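PDB 1TE5: glutamine amidotransferase type-2 domain-containing protein from Pseudomonas aeruginosa PAO1, which is of unknown function but probably releases ammonia from glutamine, as class-II glutamine amidotransferases do, for transfer to an acceptor that is not known. Local coordinates for residues T20-R25 / S55-V60; G30-G35 / Q80-K85; L48-L53 / S89-F94. All coordinates share one frame; numbering follows the deposited sequence.

How the contacts relate
The chain supplies its six segments in the order 20-25, 30-35, 48-53, 55-60, 80-85 and 89-94. Each contact therefore crosses the other two, and none nests. Contact 1 closes a loop from the end of strand 12-19 to the start of helix 59-66. Contact 2 joins the loop before strand 35-42 to the loop after strand 73-80. Contact 3 lays the approach to strand 94-98 against strand 45-51, so it ties the six-stranded sheet to the seven-stranded one. Single side chains link the three. Arg33 of contact 2 forms a salt bridge with Asp57 of contact 1. Ser58 probably hydrogen-bonds to Asp51, and Gln80 probably hydrogen-bonds to the backbone N of His92.

Contact 1. Residues T20-R25 / S55-V60; sequences TGLMQR and SVDSEV
The flat carboxylate of Asp57 is met by Gly21 and Leu22 at one oxygen. The contact joins two surface loops of the class-II glutamine amidotransferase fold. One follows strand 12-19, and the other leads from strand 45-51 into helix 59-66. The backbone N of Leu22 approaches OD1 of Asp57 on its syn side, 19° out of the carboxylate plane. It donates a fairly straight hydrogen bond, 3.2 Å from N to OD1. CA of Gly21 lies 3.6 Å from the same OD1 of Asp57. The second oxygen, OD2, forms a salt bridge with Arg33 NH1. With a different partner on each oxygen, the rotation of the carboxylate is probably fixed. The same NH1 makes a weak hydrogen bond to Thr20 O, so Arg33 bridges the two loops.

The rest of the contact is van der Waals packing of Leu22 on the carboxylate and the backbone of 55-56. The side chains of Leu22 and Asp57 slide past each other in opposite directions. Leu22 has CG anti to its carbonyl carbon (chi1 -55°), and this CG lies 3.6 Å from Asp57 OD1. Leu22 also touches Thr29 and Arg33. Its CD1 rests on the opposing backbone, 3.9 Å from Ser55 O and 3.6 Å from Val56 C.

Contact 2. Residues G30-G35 / Q80-K85; sequences GPHRDG and QANVGK
Asp34 and Asn82 make the polar side-chain link, a hydrogen bond of 2.8 Å from Asn82 ND2 to Asp34 OD2. It joins two loops at one end of the seven-stranded sheet of this Ntn-type glutamine amidotransferase fold. The amide N-H meets OD2 nearly along its C-O axis, but the bond is bent, with 138° at the hydrogen. The side chains cross at about a right angle, and the carboxylate and amide planes stand 55° apart. The amide oxygen also comes near, with Asn82 OD1 3.1 Å from Asp34 OD2. Both are acceptors, so this approach should be unfavourable.

A second bond runs between backbones, where Gln80 N donates to Gly35 O at 3.0 Å. Strands 35-42 and 73-80 are antiparallel neighbours in the sheet. The contact thus holds together the loop that leads into one strand and the loop that leaves the other, at the same end of the pair.

The Gln80 side chain passes close to Gly35, with Gln80 CG 3.6 Å from Gly35 O. Extended beyond CG, the chain carries its amide on past Gly35. There NE2 donates to His77 O, and OE1 accepts from His92 N. Farther out, Leu53 touches both His32 and Asn82. Asn82 ND2 lies at the edge of the His32 ring, near its plane, 4.5 Å from His32 CD2.

Contact 3. Residues L48-L53 / S89-F94; sequences LFQDPL and SNTHPF
Thr91 meets Pro52 with OG1 and the strand with CG2. Its OG1 is anti to the carbonyl carbon (chi1 -55°) and lies against the proline, 3.3 Å from Pro52 CB. The two side chains cross at about a right angle. The same OG1 makes a weak hydrogen bond to Gly87 O. The methyl CG2 is anti to the backbone N. It lies 3.6 Å from Asp51 O and 3.9 Å from Gln50 CB.

Gln50 has CG in the crowded position between its backbone N and carbonyl carbon (chi1 73°). From there the chain runs extended, past the side chain of Thr91 in the opposite direction. Its amide end reaches the backbone of Thr91 and Pro93.

At the far end, Leu48 has CG anti to its backbone N (chi1 179°). Its CD1 makes an apolar contact with the ring of Pro93, 3.7 Å from Pro93 CG. A cis peptide bond precedes this proline. Ala39 of strand 35-42 touches both Leu48 and Pro93.

Asp51 points away from the loop. Its OD1 is hydrogen-bonded to Ser58 OG, and its OD2 forms a salt bridge with Arg47 of the second subunit. The contact lays the lead-in to strand 94-98 of one antiparallel sheet against strand 45-51, outermost in its own sheet within this chain, consistent with the layered αββα fold of Ntn hydrolases.

Contact 1. Residues T20-R25 / S55-V60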
ATOM      1  N   THR A  20       2.295 -10.233 -20.058  1.00 30.49           N
ATOM      2  CA  THR A  20       2.386 -10.148 -21.508  1.00 30.75           C
ATOM      3  C   THR A  20       1.516  -8.945 -21.876  1.00 30.93           C
ATOM      4  O   THR A  20       0.387  -8.823 -21.385  1.00 34.73           O
ATOM      5  CB  THR A  20       1.831 -11.427 -22.222  1.00 30.02           C
ATOM      6  OG1 THR A  20       2.659 -12.562 -21.933  1.00 30.25           O
ATOM      7  CG2 THR A  20       1.795 -11.226 -23.746  1.00 30.67           C
ATOM      8  N   GLY A  21       2.077  -8.023 -22.660  1.00 28.44           N
ATOM      9  CA  GLY A  21       1.325  -6.851 -23.076  1.00 28.50           C
ATOM     10  C   GLY A  21       0.037  -7.261 -23.769  1.00 28.48           C
ATOM     11  O   GLY A  21      -0.045  -8.354 -24.336  1.00 24.71           O
ATOM     12  N   LEU A  22      -0.978  -6.408 -23.685  1.00 29.12           N
ATOM     13  CA  LEU A  22      -2.272  -6.672 -24.310  1.00 34.37           C
ATOM     14  C   LEU A  22      -2.147  -7.062 -25.794  1.00 35.90           C
ATOM     15  O   LEU A  22      -1.218  -6.628 -26.489  1.00 36.85           O
ATOM     16  CB  LEU A  22      -3.149  -5.424 -24.199  1.00 32.99           C
ATOM     17  CG  LEU A  22      -3.356  -4.851 -22.803  1.00 33.39           C
ATOM     18  CD1 LEU A  22      -3.964  -3.480 -22.906  1.00 34.75           C
ATOM     19  CD2 LEU A  22      -4.243  -5.780 -22.014  1.00 36.87           C
ATOM     20  N   MET A  23      -3.085  -7.876 -26.273  1.00 39.63           N
ATOM     21  CA  MET A  23      -3.098  -8.298 -27.674  1.00 48.43           C
ATOM     22  C   MET A  23      -4.462  -8.830 -28.097  1.00 52.10           C
ATOM     23  O   MET A  23      -5.259  -9.249 -27.262  1.00 52.96           O
ATOM     24  CB  MET A  23      -2.026  -9.365 -27.947  1.00 49.86           C
ATOM     25  CG  MET A  23      -2.260 -10.719 -27.281  1.00 55.87           C
ATOM     26  SD  MET A  23      -1.069 -11.980 -27.826  1.00 63.31           S
ATOM     27  CE  MET A  23      -2.119 -13.053 -28.816  1.00 61.59           C
ATOM     28  N   GLN A  24      -4.728  -8.805 -29.402  1.00 57.94           N
ATOM     29  CA  GLN A  24      -5.989  -9.319 -29.943  1.00 63.10           C
ATOM     30  C   GLN A  24      -5.911 -10.854 -29.974  1.00 65.29           C
ATOM     31  O   GLN A  24      -5.106 -11.422 -30.719  1.00 66.25           O
ATOM     32  CB  GLN A  24      -6.214  -8.758 -31.350  1.00 65.81           C
ATOM     33  CG  GLN A  24      -6.206  -7.224 -31.418  1.00 69.39           C
ATOM     34  CD  GLN A  24      -7.431  -6.577 -30.763  1.00 73.05           C
ATOM     35  OE1 GLN A  24      -7.751  -6.844 -29.599  1.00 78.57           O
ATOM     36  NE2 GLN A  24      -8.118  -5.718 -31.514  1.00 71.62           N
ATOM     37  N   ARG A  25      -6.738 -11.520 -29.168  1.00 68.39           N
ATOM     38  CA  ARG A  25      -6.715 -12.984 -29.086  1.00 71.59           C
ATOM     39  C   ARG A  25      -8.041 -13.722 -29.326  1.00 73.44           C
ATOM     40  O   ARG A  25      -8.987 -13.179 -29.908  1.00 73.40           O
ATOM     41  CB  ARG A  25      -6.129 -13.414 -27.734  1.00 71.72           C
ATOM     42  CG  ARG A  25      -6.812 -12.791 -26.511  1.00 71.89           C
ATOM     43  CD  ARG A  25      -6.243 -13.339 -25.201  1.00 73.25           C
ATOM     44  NE  ARG A  25      -4.796 -13.156 -25.104  1.00 73.86           N
ATOM     45  CZ  ARG A  25      -3.894 -14.097 -25.387  1.00 73.53           C
ATOM     46  NH1 ARG A  25      -2.598 -13.832 -25.276  1.00 72.32           N
ATOM     47  NH2 ARG A  25      -4.281 -15.307 -25.781  1.00 73.28           N
ATOM     48  N   SER A  55      -8.146  -1.322 -19.855  1.00 27.52           N
ATOM     49  CA  SER A  55      -8.184  -1.417 -21.321  1.00 29.19           C
ATOM     50  C   SER A  55      -6.905  -0.945 -21.943  1.00 28.74           C
ATOM     51  O   SER A  55      -6.778  -0.822 -23.158  1.00 29.34           O
ATOM     52  CB  SER A  55      -9.453  -0.837 -21.920  1.00 30.24           C
ATOM     53  OG  SER A  55     -10.672  -1.474 -21.546  1.00 37.90           O
ATOM     54  N   VAL A  56      -5.940  -0.654 -21.043  1.00 28.84           N
ATOM     55  CA  VAL A  56      -4.636  -0.164 -21.450  1.00 29.20           C
ATOM     56  C   VAL A  56      -3.564  -0.824 -20.569  1.00 29.69           C
ATOM     57  O   VAL A  56      -3.892  -1.473 -19.565  1.00 28.48           O
ATOM     58  CB  VAL A  56      -4.678   1.379 -21.194  1.00 27.75           C
ATOM     59  CG1 VAL A  56      -3.331   1.931 -20.779  1.00 29.85           C
ATOM     60  CG2 VAL A  56      -5.179   2.097 -22.433  1.00 29.53           C
ATOM     61  N   ASP A  57      -2.302  -0.749 -20.992  1.00 29.00           N
ATOM     62  CA  ASP A  57      -1.200  -1.284 -20.188  1.00 29.52           C
ATOM     63  C   ASP A  57      -0.834  -0.149 -19.224  1.00 27.40           C
ATOM     64  O   ASP A  57      -0.088   0.764 -19.583  1.00 29.50           O
ATOM     65  CB  ASP A  57       0.003  -1.660 -21.072  1.00 30.23           C
ATOM     66  CG  ASP A  57       0.053  -3.151 -21.396  1.00 30.56           C
ATOM     67  OD1 ASP A  57      -0.012  -3.513 -22.589  1.00 33.01           O
ATOM     68  OD2 ASP A  57       0.165  -3.961 -20.451  1.00 34.02           O
ATOM     69  N   SER A  58      -1.403  -0.188 -18.022  1.00 27.38           N
ATOM     70  CA  SER A  58      -1.184   0.850 -17.015  1.00 27.83           C
ATOM     71  C   SER A  58       0.236   1.007 -16.455  1.00 26.74           C
ATOM     72  O   SER A  58       1.113   0.178 -16.710  1.00 22.34           O
ATOM     73  CB  SER A  58      -2.188   0.693 -15.873  1.00 29.28           C
ATOM     74  OG  SER A  58      -2.015  -0.546 -15.209  1.00 32.38           O
ATOM     75  N   GLU A  59       0.448   2.106 -15.726  1.00 27.78           N
ATOM     76  CA  GLU A  59       1.740   2.421 -15.117  1.00 26.72           C
ATOM     77  C   GLU A  59       2.035   1.497 -13.937  1.00 23.50           C
ATOM     78  O   GLU A  59       3.191   1.199 -13.654  1.00 24.54           O
ATOM     79  CB  GLU A  59       1.766   3.880 -14.647  1.00 31.38           C
ATOM     80  CG  GLU A  59       3.174   4.457 -14.468  1.00 38.91           C
ATOM     81  CD  GLU A  59       3.883   4.705 -15.795  1.00 44.84           C
ATOM     82  OE1 GLU A  59       3.311   5.438 -16.644  1.00 45.53           O
ATOM     83  OE2 GLU A  59       5.009   4.172 -15.985  1.00 43.97           O
ATOM     84  N   VAL A  60       0.989   1.111 -13.209  1.00 21.77           N
ATOM     85  CA  VAL A  60       1.127   0.199 -12.070  1.00 21.42           C
ATOM     86  C   VAL A  60       1.517  -1.199 -12.568  1.00 20.69           C
ATOM     87  O   VAL A  60       2.218  -1.946 -11.886  1.00 23.45           O
ATOM     88  CB  VAL A  60      -0.186   0.122 -11.260  1.00 23.00           C
ATOM     89  CG1 VAL A  60      -1.326  -0.293 -12.149  1.00 21.24           C
ATOM     90  CG2 VAL A  60      -0.042  -0.844 -10.091  1.00 29.68           C
TER

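Contact 2. Residues G30-G35 / Q80-K85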
ATOM      1  N   GLY A  30      -7.731  -9.563 -24.301  1.00 69.31           N
ATOM      2  CA  GLY A  30      -7.709  -8.908 -25.603  1.00 67.31           C
ATOM      3  C   GLY A  30      -7.462  -7.411 -25.503  1.00 65.26           C
ATOM      4  O   GLY A  30      -6.359  -6.980 -25.155  1.00 65.96           O
ATOM      5  N   PRO A  31      -8.461  -6.578 -25.836  1.00 62.52           N
ATOM      6  CA  PRO A  31      -8.247  -5.139 -25.741  1.00 59.39           C
ATOM      7  C   PRO A  31      -8.144  -4.765 -24.252  1.00 55.81           C
ATOM      8  O   PRO A  31      -7.491  -3.794 -23.888  1.00 59.12           O
ATOM      9  CB  PRO A  31      -9.499  -4.570 -26.411  1.00 60.47           C
ATOM     10  CG  PRO A  31     -10.539  -5.574 -26.059  1.00 58.96           C
ATOM     11  CD  PRO A  31      -9.819  -6.873 -26.321  1.00 62.17           C
ATOM     12  N   HIS A  32      -8.698  -5.612 -23.382  1.00 52.22           N
ATOM     13  CA  HIS A  32      -8.669  -5.358 -21.933  1.00 50.08           C
ATOM     14  C   HIS A  32      -7.800  -6.348 -21.143  1.00 46.83           C
ATOM     15  O   HIS A  32      -7.338  -7.347 -21.684  1.00 48.47           O
ATOM     16  CB  HIS A  32     -10.083  -5.429 -21.372  1.00 50.98           C
ATOM     17  CG  HIS A  32     -10.529  -6.822 -21.076  1.00 52.71           C
ATOM     18  ND1 HIS A  32     -10.380  -7.856 -21.977  1.00 54.33           N
ATOM     19  CD2 HIS A  32     -11.060  -7.370 -19.960  1.00 54.89           C
ATOM     20  CE1 HIS A  32     -10.795  -8.981 -21.422  1.00 55.80           C
ATOM     21  NE2 HIS A  32     -11.215  -8.712 -20.199  1.00 55.92           N
ATOM     22  N   ARG A  33      -7.682  -6.098 -19.841  1.00 42.69           N
ATOM     23  CA  ARG A  33      -6.917  -6.928 -18.905  1.00 41.18           C
ATOM     24  C   ARG A  33      -7.673  -7.080 -17.590  1.00 38.25           C
ATOM     25  O   ARG A  33      -8.233  -6.118 -17.074  1.00 40.15           O
ATOM     26  CB  ARG A  33      -5.554  -6.295 -18.592  1.00 42.47           C
ATOM     27  CG  ARG A  33      -4.717  -7.087 -17.598  1.00 43.13           C
ATOM     28  CD  ARG A  33      -3.485  -6.305 -17.167  1.00 43.32           C
ATOM     29  NE  ARG A  33      -2.687  -5.879 -18.311  1.00 45.32           N
ATOM     30  CZ  ARG A  33      -1.835  -6.662 -18.965  1.00 41.04           C
ATOM     31  NH1 ARG A  33      -1.166  -6.191 -20.003  1.00 39.53           N
ATOM     32  NH2 ARG A  33      -1.646  -7.910 -18.571  1.00 45.46           N
ATOM     33  N   ASP A  34      -7.719  -8.302 -17.077  1.00 36.48           N
ATOM     34  CA  ASP A  34      -8.392  -8.569 -15.814  1.00 37.77           C
ATOM     35  C   ASP A  34      -7.577  -8.055 -14.635  1.00 37.02           C
ATOM     36  O   ASP A  34      -6.352  -8.141 -14.621  1.00 40.81           O
ATOM     37  CB  ASP A  34      -8.640 -10.067 -15.628  1.00 40.55           C
ATOM     38  CG  ASP A  34      -9.955 -10.532 -16.224  1.00 40.68           C
ATOM     39  OD1 ASP A  34     -10.138 -11.760 -16.344  1.00 44.24           O
ATOM     40  OD2 ASP A  34     -10.811  -9.687 -16.554  1.00 37.08           O
ATOM     41  N   GLY A  35      -8.288  -7.588 -13.620  1.00 32.43           N
ATOM     42  CA  GLY A  35      -7.659  -7.063 -12.408  1.00 32.47           C
ATOM     43  C   GLY A  35      -6.641  -7.963 -11.719  1.00 30.21           C
ATOM     44  O   GLY A  35      -6.770  -9.192 -11.730  1.00 29.14           O
ATOM     45  N   GLN A  80      -8.838 -11.385 -11.457  1.00 34.87           N
ATOM     46  CA  GLN A  80      -9.944 -11.368 -10.522  1.00 39.30           C
ATOM     47  C   GLN A  80     -11.235 -11.158 -11.294  1.00 42.15           C
ATOM     48  O   GLN A  80     -11.348 -10.222 -12.085  1.00 42.21           O
ATOM     49  CB  GLN A  80      -9.726 -10.254  -9.505  1.00 35.07           C
ATOM     50  CG  GLN A  80      -8.392 -10.392  -8.779  1.00 31.05           C
ATOM     51  CD  GLN A  80      -8.080  -9.234  -7.862  1.00 32.35           C
ATOM     52  OE1 GLN A  80      -8.972  -8.498  -7.448  1.00 38.14           O
ATOM     53  NE2 GLN A  80      -6.808  -9.083  -7.517  1.00 28.82           N
ATOM     54  N   ALA A  81     -12.199 -12.045 -11.063  1.00 47.08           N
ATOM     55  CA  ALA A  81     -13.495 -11.999 -11.734  1.00 50.73           C
ATOM     56  C   ALA A  81     -14.056 -10.593 -11.837  1.00 52.52           C
ATOM     57  O   ALA A  81     -14.112  -9.859 -10.849  1.00 52.61           O
ATOM     58  CB  ALA A  81     -14.489 -12.912 -11.032  1.00 52.38           C
ATOM     59  N   ASN A  82     -14.465 -10.232 -13.049  1.00 57.16           N
ATOM     60  CA  ASN A  82     -15.035  -8.913 -13.340  1.00 62.08           C
ATOM     61  C   ASN A  82     -16.418  -8.771 -12.682  1.00 63.42           C
ATOM     62  O   ASN A  82     -17.085  -7.747 -12.825  1.00 64.93           O
ATOM     63  CB  ASN A  82     -15.180  -8.710 -14.864  1.00 65.15           C
ATOM     64  CG  ASN A  82     -13.943  -9.150 -15.657  1.00 67.74           C
ATOM     65  OD1 ASN A  82     -13.766 -10.336 -15.955  1.00 68.35           O
ATOM     66  ND2 ASN A  82     -13.112  -8.187 -16.044  1.00 68.72           N
ATOM     67  N   VAL A  83     -16.853  -9.827 -11.998  1.00 64.33           N
ATOM     68  CA  VAL A  83     -18.151  -9.867 -11.328  1.00 65.56           C
ATOM     69  C   VAL A  83     -18.421  -8.731 -10.342  1.00 64.53           C
ATOM     70  O   VAL A  83     -17.563  -8.380  -9.533  1.00 65.77           O
ATOM     71  CB  VAL A  83     -18.311 -11.212 -10.530  1.00 67.23           C
ATOM     72  CG1 VAL A  83     -17.332 -11.278  -9.360  1.00 66.82           C
ATOM     73  CG2 VAL A  83     -19.735 -11.378 -10.040  1.00 67.83           C
ATOM     74  N   GLY A  84     -19.619  -8.159 -10.430  1.00 63.31           N
ATOM     75  CA  GLY A  84     -19.840  -7.116  -9.474  1.00 62.31           C
ATOM     76  C   GLY A  84     -19.365  -5.741  -9.886  1.00 61.88           C
ATOM     77  O   GLY A  84     -19.605  -5.355 -11.033  1.00 60.75           O
ATOM     78  N   LYS A  85     -18.758  -5.036  -8.928  1.00 60.43           N
ATOM     79  CA  LYS A  85     -18.240  -3.691  -9.069  1.00 60.41           C
ATOM     80  C   LYS A  85     -16.753  -3.583  -9.401  1.00 56.98           C
ATOM     81  O   LYS A  85     -15.960  -4.507  -9.214  1.00 55.85           O
ATOM     82  CB  LYS A  85     -18.526  -2.902  -7.778  1.00 63.74           C
ATOM     83  CG  LYS A  85     -19.891  -3.196  -7.165  1.00 66.30           C
ATOM     84  CD  LYS A  85     -19.785  -4.035  -5.870  1.00 67.96           C
ATOM     85  CE  LYS A  85     -19.432  -5.530  -6.080  1.00 65.18           C
ATOM     86  NZ  LYS A  85     -18.024  -5.811  -6.486  1.00 60.58           N
TER

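Contact 3. Residues L48-L53 / S89-F94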
ATOM      1  N   LEU A  48       2.564  -2.911  -2.164  1.00 20.15           N
ATOM      2  CA  LEU A  48       1.354  -3.327  -2.853  1.00 22.14           C
ATOM      3  C   LEU A  48       1.195  -2.663  -4.220  1.00 21.78           C
ATOM      4  O   LEU A  48       1.239  -1.433  -4.342  1.00 23.91           O
ATOM      5  CB  LEU A  48       0.127  -3.017  -1.990  1.00 22.03           C
ATOM      6  CG  LEU A  48      -1.254  -3.354  -2.567  1.00 25.65           C
ATOM      7  CD1 LEU A  48      -1.414  -4.864  -2.745  1.00 24.67           C
ATOM      8  CD2 LEU A  48      -2.323  -2.799  -1.652  1.00 21.11           C
ATOM      9  N   PHE A  49       1.021  -3.494  -5.242  1.00 20.46           N
ATOM     10  CA  PHE A  49       0.823  -3.033  -6.608  1.00 22.71           C
ATOM     11  C   PHE A  49      -0.441  -3.751  -7.048  1.00 22.99           C
ATOM     12  O   PHE A  49      -0.501  -4.983  -7.011  1.00 24.78           O
ATOM     13  CB  PHE A  49       1.980  -3.463  -7.511  1.00 22.25           C
ATOM     14  CG  PHE A  49       3.340  -3.034  -7.027  1.00 23.76           C
ATOM     15  CD1 PHE A  49       4.111  -3.879  -6.227  1.00 25.30           C
ATOM     16  CD2 PHE A  49       3.863  -1.791  -7.385  1.00 23.90           C
ATOM     17  CE1 PHE A  49       5.379  -3.493  -5.791  1.00 27.12           C
ATOM     18  CE2 PHE A  49       5.135  -1.397  -6.951  1.00 25.53           C
ATOM     19  CZ  PHE A  49       5.891  -2.256  -6.151  1.00 24.93           C
ATOM     20  N   GLN A  50      -1.464  -2.996  -7.429  1.00 26.00           N
ATOM     21  CA  GLN A  50      -2.723  -3.595  -7.863  1.00 22.13           C
ATOM     22  C   GLN A  50      -3.439  -2.714  -8.876  1.00 24.86           C
ATOM     23  O   GLN A  50      -3.192  -1.513  -8.958  1.00 24.83           O
ATOM     24  CB  GLN A  50      -3.634  -3.846  -6.663  1.00 17.42           C
ATOM     25  CG  GLN A  50      -4.235  -2.598  -6.082  1.00 23.25           C
ATOM     26  CD  GLN A  50      -4.712  -2.776  -4.666  1.00 21.24           C
ATOM     27  OE1 GLN A  50      -5.315  -3.787  -4.326  1.00 27.49           O
ATOM     28  NE2 GLN A  50      -4.432  -1.786  -3.824  1.00 19.99           N
ATOM     29  N   ASP A  51      -4.390  -3.295  -9.590  1.00 25.81           N
ATOM     30  CA  ASP A  51      -5.103  -2.564 -10.623  1.00 25.02           C
ATOM     31  C   ASP A  51      -6.371  -3.304 -10.998  1.00 23.44           C
ATOM     32  O   ASP A  51      -6.353  -4.513 -11.174  1.00 23.30           O
ATOM     33  CB  ASP A  51      -4.205  -2.472 -11.860  1.00 25.13           C
ATOM     34  CG  ASP A  51      -4.452  -1.220 -12.682  1.00 26.20           C
ATOM     35  OD1 ASP A  51      -4.279  -1.297 -13.915  1.00 29.39           O
ATOM     36  OD2 ASP A  51      -4.776  -0.155 -12.111  1.00 32.79           O
ATOM     37  N   PRO A  52      -7.509  -2.594 -11.048  1.00 24.98           N
ATOM     38  CA  PRO A  52      -8.766  -3.252 -11.420  1.00 27.90           C
ATOM     39  C   PRO A  52      -8.773  -3.438 -12.935  1.00 29.07           C
ATOM     40  O   PRO A  52      -7.739  -3.251 -13.583  1.00 28.74           O
ATOM     41  CB  PRO A  52      -9.817  -2.240 -10.974  1.00 25.76           C
ATOM     42  CG  PRO A  52      -9.129  -0.938 -11.177  1.00 28.33           C
ATOM     43  CD  PRO A  52      -7.748  -1.204 -10.633  1.00 22.74           C
ATOM     44  N   LEU A  53      -9.933  -3.770 -13.496  1.00 29.91           N
ATOM     45  CA  LEU A  53     -10.082  -3.973 -14.929  1.00 29.23           C
ATOM     46  C   LEU A  53      -9.431  -2.806 -15.686  1.00 25.56           C
ATOM     47  O   LEU A  53      -9.648  -1.645 -15.340  1.00 27.34           O
ATOM     48  CB  LEU A  53     -11.554  -4.140 -15.286  1.00 34.26           C
ATOM     49  CG  LEU A  53     -11.908  -4.543 -16.711  1.00 35.11           C
ATOM     50  CD1 LEU A  53     -11.232  -5.849 -17.054  1.00 36.72           C
ATOM     51  CD2 LEU A  53     -13.411  -4.669 -16.836  1.00 37.30           C
ATOM     52  N   SER A  89     -10.793   0.067  -4.922  1.00 26.52           N
ATOM     53  CA  SER A  89     -11.243  -0.377  -3.605  1.00 27.89           C
ATOM     54  C   SER A  89     -11.786  -1.804  -3.599  1.00 29.00           C
ATOM     55  O   SER A  89     -11.986  -2.401  -2.532  1.00 27.38           O
ATOM     56  CB  SER A  89     -12.273   0.599  -3.016  1.00 29.67           C
ATOM     57  OG  SER A  89     -13.414   0.758  -3.837  1.00 30.69           O
ATOM     58  N   ASN A  90     -11.994  -2.355  -4.791  1.00 31.15           N
ATOM     59  CA  ASN A  90     -12.514  -3.713  -4.945  1.00 28.25           C
ATOM     60  C   ASN A  90     -11.493  -4.673  -5.555  1.00 28.19           C
ATOM     61  O   ASN A  90     -11.845  -5.773  -5.983  1.00 27.16           O
ATOM     62  CB  ASN A  90     -13.801  -3.660  -5.749  1.00 27.88           C
ATOM     63  CG  ASN A  90     -14.973  -2.954  -5.088  1.00 29.23           C
ATOM     64  OD1 ASN A  90     -15.260  -3.181  -3.919  1.00 28.39           O
ATOM     65  ND2 ASN A  90     -15.630  -2.062  -5.821  1.00 35.35           N
ATOM     66  N   THR A  91     -10.228  -4.275  -5.545  1.00 26.80           N
ATOM     67  CA  THR A  91      -9.150  -5.088  -6.097  1.00 25.10           C
ATOM     68  C   THR A  91      -8.295  -5.716  -4.969  1.00 27.37           C
ATOM     69  O   THR A  91      -7.974  -5.045  -3.992  1.00 25.71           O
ATOM     70  CB  THR A  91      -8.277  -4.211  -7.024  1.00 26.10           C
ATOM     71  OG1 THR A  91      -9.110  -3.601  -8.023  1.00 25.76           O
ATOM     72  CG2 THR A  91      -7.211  -5.029  -7.705  1.00 21.52           C
ATOM     73  N   HIS A  92      -8.027  -7.017  -5.098  1.00 26.13           N
ATOM     74  CA  HIS A  92      -7.231  -7.793  -4.145  1.00 26.66           C
ATOM     75  C   HIS A  92      -5.759  -7.612  -4.472  1.00 24.52           C
ATOM     76  O   HIS A  92      -5.405  -7.324  -5.609  1.00 26.73           O
ATOM     77  CB  HIS A  92      -7.501  -9.299  -4.293  1.00 30.04           C
ATOM     78  CG  HIS A  92      -8.916  -9.713  -4.047  1.00 34.20           C
ATOM     79  ND1 HIS A  92     -10.001  -9.019  -4.540  1.00 40.14           N
ATOM     80  CD2 HIS A  92      -9.418 -10.793  -3.411  1.00 32.26           C
ATOM     81  CE1 HIS A  92     -11.112  -9.659  -4.221  1.00 40.89           C
ATOM     82  NE2 HIS A  92     -10.783 -10.739  -3.534  1.00 37.97           N
ATOM     83  N   PRO A  93      -4.875  -7.834  -3.489  1.00 23.97           N
ATOM     84  CA  PRO A  93      -5.188  -8.231  -2.110  1.00 25.17           C
ATOM     85  C   PRO A  93      -5.478  -7.014  -1.207  1.00 23.55           C
ATOM     86  O   PRO A  93      -5.317  -5.879  -1.639  1.00 24.94           O
ATOM     87  CB  PRO A  93      -3.928  -8.980  -1.684  1.00 26.15           C
ATOM     88  CG  PRO A  93      -2.853  -8.293  -2.443  1.00 28.52           C
ATOM     89  CD  PRO A  93      -3.459  -8.109  -3.803  1.00 25.48           C
ATOM     90  N   PHE A  94      -5.911  -7.270   0.029  1.00 21.94           N
ATOM     91  CA  PHE A  94      -6.228  -6.205   0.980  1.00 23.72           C
ATOM     92  C   PHE A  94      -5.254  -6.213   2.163  1.00 20.89           C
ATOM     93  O   PHE A  94      -4.799  -7.273   2.598  1.00 25.94           O
ATOM     94  CB  PHE A  94      -7.672  -6.341   1.475  1.00 24.01           C
ATOM     95  CG  PHE A  94      -8.688  -6.324   0.372  1.00 22.68           C
ATOM     96  CD1 PHE A  94      -9.298  -7.499  -0.049  1.00 24.70           C
ATOM     97  CD2 PHE A  94      -9.028  -5.131  -0.261  1.00 19.40           C
ATOM     98  CE1 PHE A  94     -10.235  -7.478  -1.087  1.00 26.09           C
ATOM     99  CE2 PHE A  94      -9.958  -5.099  -1.295  1.00 25.47           C
ATOM    100  CZ  PHE A  94     -10.562  -6.272  -1.707  1.00 28.10           C
TER